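DNAation factor-related protein 4 (Drosophila melanogaster, PDB 5XPB) is a CIDE-N-containing relative of the apoptotic DNA fragmentation factor and probably acts as a DNA-cleaving nuclease, its CIDE domain probably mediating assembly. Local coordinates at the interface of chains A and B. Coordinates in Å, arbitrary orientation; residue numbers count along the deposited sequence, not the author numbering. Chains: chain A/B, DNAation factor-related protein 4.

The interface of chains A and B. Residues chain A 21, 23, 40; chain B 49, 56, 78-80.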
# COMPACT_ATOMS: atom_id res chain seq x y z
N ARG A 21 -29.56 -6.62 39.72
CA ARG A 21 -29.81 -6.87 38.32
C ARG A 21 -28.64 -6.27 37.55
O ARG A 21 -28.24 -5.12 37.77
CB ARG A 21 -31.17 -6.32 37.90
CG ARG A 21 -32.28 -7.42 37.90
CD ARG A 21 -31.98 -8.69 36.93
NE ARG A 21 -30.93 -9.60 37.45
CZ ARG A 21 -30.38 -10.66 36.84
NH1 ARG A 21 -30.73 -11.03 35.60
NH2 ARG A 21 -29.45 -11.34 37.49
N TYR A 23 -27.01 -6.02 33.68
CA TYR A 23 -27.23 -6.16 32.24
C TYR A 23 -26.09 -5.51 31.47
O TYR A 23 -25.43 -4.59 31.97
CB TYR A 23 -28.54 -5.55 31.73
CG TYR A 23 -29.82 -6.03 32.39
CD1 TYR A 23 -30.75 -6.79 31.68
CD2 TYR A 23 -30.12 -5.71 33.72
CE1 TYR A 23 -31.93 -7.23 32.27
CE2 TYR A 23 -31.29 -6.13 34.31
CZ TYR A 23 -32.19 -6.89 33.59
OH TYR A 23 -33.35 -7.32 34.20
N LYS A 40 -35.68 -2.25 31.50
CA LYS A 40 -35.26 -3.34 32.36
C LYS A 40 -35.31 -2.96 33.83
O LYS A 40 -34.92 -3.76 34.68
CB LYS A 40 -33.85 -3.80 31.99
CG LYS A 40 -33.67 -4.10 30.50
CD LYS A 40 -33.75 -5.57 30.18
CE LYS A 40 -33.78 -5.82 28.69
NZ LYS A 40 -33.81 -7.28 28.40
N TYR B 49 -24.98 -15.06 30.17
CA TYR B 49 -24.32 -14.23 31.16
C TYR B 49 -22.83 -14.32 30.93
O TYR B 49 -22.28 -15.39 30.70
CB TYR B 49 -24.61 -14.65 32.61
CG TYR B 49 -26.07 -14.69 32.94
CD1 TYR B 49 -26.92 -15.57 32.28
CD2 TYR B 49 -26.61 -13.78 33.82
CE1 TYR B 49 -28.28 -15.58 32.54
CE2 TYR B 49 -27.98 -13.78 34.09
CZ TYR B 49 -28.81 -14.69 33.45
OH TYR B 49 -30.16 -14.71 33.71
N GLU B 56 -26.02 -9.96 32.28
CA GLU B 56 -26.85 -10.58 31.26
C GLU B 56 -26.61 -9.88 29.92
O GLU B 56 -26.70 -8.66 29.81
CB GLU B 56 -28.34 -10.48 31.65
CG GLU B 56 -29.29 -11.15 30.64
CD GLU B 56 -30.77 -11.03 30.99
OE1 GLU B 56 -31.57 -10.83 30.04
OE2 GLU B 56 -31.13 -11.11 32.20
N ASP B 78 -33.25 -14.40 35.04
CA ASP B 78 -33.13 -13.68 36.32
C ASP B 78 -32.46 -14.55 37.39
O ASP B 78 -32.78 -14.48 38.58
CB ASP B 78 -34.50 -13.18 36.79
CG ASP B 78 -35.08 -12.09 35.87
OD1 ASP B 78 -34.29 -11.30 35.30
OD2 ASP B 78 -36.33 -12.04 35.71
N ALA B 79 -31.52 -15.38 36.95
CA ALA B 79 -30.75 -16.26 37.82
C ALA B 79 -29.34 -15.71 37.93
O ALA B 79 -28.79 -15.21 36.94
CB ALA B 79 -30.74 -17.70 37.30
N VAL B 80 -28.74 -15.81 39.12
CA VAL B 80 -27.37 -15.34 39.33
C VAL B 80 -26.40 -16.51 39.25
O VAL B 80 -26.63 -17.59 39.80
CB VAL B 80 -27.22 -14.56 40.65
CG1 VAL B 80 -28.39 -13.58 40.81
CG2 VAL B 80 -27.05 -15.49 41.85
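The terminal nitrogen NH1 of the A:Arg21 guanidinium is held by two salt bridges, one to each of two acidic residues of chain B. It lies 3.4 Å from the carboxylate oxygen OE2 of B:Glu56. It also lies 3.6 Å from the carboxylate oxygen OD1 of B:Asp78. Both are loose, charge-to-charge contacts at this resolution. The two carboxylates are turned differently against the guanidinium. That of B:Asp78 stands almost square to it, the planes 88° apart, while that of B:Glu56 is tilted by 51°. Neither makes a flat, two-pronged pair. A:Arg21 arrives with a chain bent at chi2 and chi3, which turns its tip toward chain B. Its CD methylene comes alongside as well, 3.8 Å from B:Asp78 OD1.

B:Glu56 reaches out straight. Its CG is anti to the backbone N (chi1 -178°) and the chain stays extended beyond it. It runs beside A:Tyr23, pointing the same way, so that OE2 sits 4.0 Å from the ring carbon CE1. The backbones of these two residues pair as a parallel beta bridge between the chains. On the chain A side, CB of A:Lys40 packs over one face of the A:Tyr23 ring near its rim, 3.8 Å above the plane. The A:Lys40 amine NZ is 4.5 Å from B:Glu56 OE1, not in contact, but its charge may steady the carboxylate. The other terminal guanidinium nitrogen, NH2, points toward B:Ala79 and B:Val80, with the B:Val80 methyl CG1 4.1 Å away. The phenol end of B:Tyr49 borders NH1 more distantly.

The patch sets basic side chains of one CIDE domain against acidic ones of another. Such head-to-tail pairing is typical of CIDE domains. The interface as a whole, of which this is a part, is not an exact two-fold. The deposited assembly holds ten copies, and the contact may be used for building a higher-order chain of domains.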